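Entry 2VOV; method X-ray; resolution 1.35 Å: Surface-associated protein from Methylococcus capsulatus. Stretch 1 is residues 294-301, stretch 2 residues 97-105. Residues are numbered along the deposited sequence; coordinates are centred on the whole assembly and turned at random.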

# COMPACT_ATOMS: atom_id res chain seq x y z
N LEU A 294 4.32 -1.17 5.40
CA LEU A 294 2.92 -1.54 5.29
C LEU A 294 2.10 -0.40 4.70
O LEU A 294 2.13 0.72 5.19
CB LEU A 294 2.36 -1.88 6.67
CG LEU A 294 0.85 -2.12 6.74
CD1 LEU A 294 0.48 -3.44 6.11
CD2 LEU A 294 0.38 -2.08 8.19
N TYR A 295 1.37 -0.71 3.62
CA TYR A 295 0.48 0.23 2.96
C TYR A 295 -0.96 -0.20 3.23
O TYR A 295 -1.28 -1.38 3.08
CB TYR A 295 0.75 0.19 1.45
CG TYR A 295 -0.25 0.88 0.55
CD1 TYR A 295 -0.21 2.25 0.36
CD2 TYR A 295 -1.21 0.14 -0.15
CE1 TYR A 295 -1.10 2.88 -0.52
CE2 TYR A 295 -2.10 0.76 -1.01
CZ TYR A 295 -2.04 2.13 -1.19
OH TYR A 295 -2.94 2.73 -2.04
N VAL A 296 -1.81 0.75 3.61
CA VAL A 296 -3.23 0.49 3.84
C VAL A 296 -4.03 1.52 3.05
O VAL A 296 -3.68 2.70 3.00
CB VAL A 296 -3.57 0.51 5.35
CG1 VAL A 296 -5.09 0.52 5.60
CG2 VAL A 296 -2.96 -0.72 6.01
N ALA A 297 -5.10 1.05 2.42
CA ALA A 297 -5.93 1.92 1.59
C ALA A 297 -7.34 1.32 1.48
O ALA A 297 -7.59 0.26 2.07
CB ALA A 297 -5.27 2.10 0.22
N ASN A 298 -8.24 1.98 0.76
CA ASN A 298 -9.66 1.61 0.79
C ASN A 298 -10.21 1.07 -0.53
O ASN A 298 -9.81 1.51 -1.61
CB ASN A 298 -10.51 2.81 1.17
CG ASN A 298 -11.88 2.40 1.67
OD1 ASN A 298 -12.92 2.78 1.11
ND2 ASN A 298 -11.89 1.60 2.71
N VAL A 299 -11.16 0.15 -0.41
CA VAL A 299 -11.97 -0.33 -1.54
C VAL A 299 -13.40 0.20 -1.40
O VAL A 299 -14.02 0.06 -0.34
CB VAL A 299 -11.97 -1.87 -1.58
CG1 VAL A 299 -12.89 -2.41 -2.68
CG2 VAL A 299 -10.53 -2.42 -1.74
N LEU A 300 -13.93 0.80 -2.46
CA LEU A 300 -15.25 1.42 -2.39
C LEU A 300 -16.36 0.47 -2.83
O LEU A 300 -16.20 -0.26 -3.81
CB LEU A 300 -15.28 2.69 -3.27
CG LEU A 300 -16.58 3.50 -3.22
CD1 LEU A 300 -16.82 4.10 -1.83
CD2 LEU A 300 -16.58 4.57 -4.29
N GLU A 301 -17.48 0.50 -2.11
CA GLU A 301 -18.68 -0.27 -2.45
C GLU A 301 -19.72 0.66 -3.08
O GLU A 301 -19.92 1.79 -2.61
CB GLU A 301 -19.28 -0.91 -1.18
CG GLU A 301 -20.54 -1.74 -1.40
CD GLU A 301 -20.98 -2.43 -0.13
OE1 GLU A 301 -20.12 -2.67 0.75
OE2 GLU A 301 -22.19 -2.74 -0.02
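Stretch 2, residues 97-105: AIGKTSYYD

Stretch 1 is extended. Residues 294-298 form a strand that begins earlier in the chain, and Val 299 continues past it in a similar backbone conformation. Stretch 2 enters as a strand, residues 97-99, and then folds into two overlapping type I turns, Gly 99 to Ser 102 and Thr 101 to Tyr 104. No backbone hydrogen bond joins residues 97-99 to residues 294-298. Their axes approach to 5.5 Å and their N-to-C directions differ by 62°, with a signed crossing angle of -62°. The turns then bring the chain back along stretch 1. The CA of Ala 297 lies 4.6 Å from the CA of Tyr 103, and the CA of Val 299 lies 5.4 Å from the CA of Thr 101. The two stretches bury 609 Å² between them.

Asn 298 is the anchor of the contact. Its backbone N donates to Ser 102 OG at 2.9 Å, and its backbone O accepts from Tyr 103 N at 2.8 Å. Both N-H...acceptor angles are 160°, so both bonds are well directed. Ser 102 OG also donates to Gly 99 O at 2.7 Å. The hydroxyl therefore links Gly 99 O in the first turn to Asn 298 N at the end of the strand. The same turn is closed by Ser 102 N donating to Gly 99 O at 3.0 Å. In the second turn, the bond from Tyr 104 N to Thr 101 O is weak, at 3.3 Å.

The first turn curves around the side of Asn 298. Asn 298 CB sits 3.1 Å from Gly 99 O and 3.7 Å from Ile 98 CD1. Ile 98 points toward stretch 1 and is the bump on this side, fitting closely against the backbone. Its CD1 lies close to Ala 297 C, at 3.5 Å, as well as to Asn 298 CB, while its CG2 lies 3.5 Å from Val 296 O. Its CG2 also comes within 4.3 Å of Val 296 CG1.

Ala 297 is small, and the second turn packs closely over it. Its CB lies 3.2 Å from Ser 102 OG, 3.4 Å from Tyr 103 N and 3.8 Å from Tyr 103 CB. Tyr 103 points toward stretch 1, and its ring fills the hollow over Ala 297 between Tyr 295 and Val 299. Tyr 103 CD1 is 4.0 Å from Tyr 295 CE2, and Tyr 103 CD2 is 3.8 Å from Val 299 CG2. Ala 297 CB approaches the ring at its edge. The CA-to-CB bond of Tyr 295 points sideways, but the end of the side chain comes nearer, placing its OH 3.1 Å from Ser 102 O.

At the far end, Leu 300 points toward stretch 2. Leu 300 CD1 lies 3.5 Å from Lys 100 CG, and Leu 300 CD2 lies 3.8 Å from Thr 101 CG2 and 4.0 Å from Lys 100 CG. One water bridges the backbones nearby, accepting from Leu 300 N at 3.0 Å and donating to Tyr 104 O at 2.9 Å.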

# COMPACT_ATOMS: atom_id res chain seq x y z
N ALA A 97 -6.70 8.32 8.21
CA ALA A 97 -7.70 8.31 7.15
C ALA A 97 -7.14 7.83 5.82
O ALA A 97 -6.01 8.14 5.44
CB ALA A 97 -8.32 9.69 7.00
N ILE A 98 -7.96 7.05 5.10
CA ILE A 98 -7.60 6.50 3.79
C ILE A 98 -8.60 6.93 2.73
O ILE A 98 -9.81 6.94 2.97
CB ILE A 98 -7.45 4.96 3.83
CG1 ILE A 98 -8.70 4.29 4.43
CG2 ILE A 98 -6.19 4.58 4.62
CD1 ILE A 98 -8.64 2.79 4.41
N GLY A 99 -8.09 7.29 1.56
CA GLY A 99 -8.94 7.78 0.48
C GLY A 99 -9.97 6.78 0.01
O GLY A 99 -9.71 5.58 -0.06
N LYS A 100 -11.16 7.29 -0.29
CA LYS A 100 -12.30 6.51 -0.77
C LYS A 100 -11.99 5.31 -1.67
O LYS A 100 -12.48 4.20 -1.43
CB LYS A 100 -13.27 7.47 -1.46
CG LYS A 100 -14.63 6.88 -1.74
CD LYS A 100 -15.49 7.83 -2.57
CE LYS A 100 -15.91 9.04 -1.76
NZ LYS A 100 -16.94 9.88 -2.47
N THR A 101 -11.22 5.53 -2.73
CA THR A 101 -10.94 4.46 -3.70
C THR A 101 -9.47 4.07 -3.74
O THR A 101 -9.02 3.40 -4.67
CB THR A 101 -11.38 4.87 -5.13
OG1 THR A 101 -10.73 6.09 -5.49
CG2 THR A 101 -12.89 5.06 -5.19
N SER A 102 -8.73 4.46 -2.72
CA SER A 102 -7.27 4.42 -2.78
C SER A 102 -6.61 3.07 -3.07
O SER A 102 -5.56 3.04 -3.69
CB SER A 102 -6.69 5.04 -1.50
OG SER A 102 -7.27 4.48 -0.32
N TYR A 103 -7.20 1.96 -2.63
CA TYR A 103 -6.55 0.65 -2.77
C TYR A 103 -6.62 0.13 -4.20
O TYR A 103 -5.70 -0.55 -4.67
CB TYR A 103 -7.20 -0.37 -1.84
CG TYR A 103 -6.43 -1.65 -1.73
CD1 TYR A 103 -5.29 -1.73 -0.92
CD2 TYR A 103 -6.83 -2.80 -2.42
CE1 TYR A 103 -4.57 -2.90 -0.80
CE2 TYR A 103 -6.11 -3.97 -2.31
CZ TYR A 103 -4.98 -4.02 -1.50
OH TYR A 103 -4.27 -5.19 -1.39
N TYR A 104 -7.73 0.42 -4.87
CA TYR A 104 -7.99 -0.10 -6.21
C TYR A 104 -8.69 1.06 -6.91
O TYR A 104 -9.90 1.28 -6.76
CB TYR A 104 -8.86 -1.37 -6.15
CG TYR A 104 -8.98 -2.00 -7.53
CD1 TYR A 104 -7.96 -2.83 -8.02
CD2 TYR A 104 -10.06 -1.71 -8.36
CE1 TYR A 104 -8.04 -3.37 -9.29
CE2 TYR A 104 -10.15 -2.27 -9.64
CZ TYR A 104 -9.12 -3.09 -10.09
OH TYR A 104 -9.17 -3.62 -11.37
N ASP A 105 -7.91 1.85 -7.64
CA ASP A 105 -8.23 3.25 -7.80
C ASP A 105 -8.23 3.70 -9.25
O ASP A 105 -7.19 4.09 -9.79
CB ASP A 105 -7.22 4.08 -6.99
CG ASP A 105 -7.65 5.52 -6.82
OD1 ASP A 105 -8.68 5.92 -7.40
OD2 ASP A 105 -6.93 6.26 -6.11
O HOH W 1 -11.97 0.63 -4.78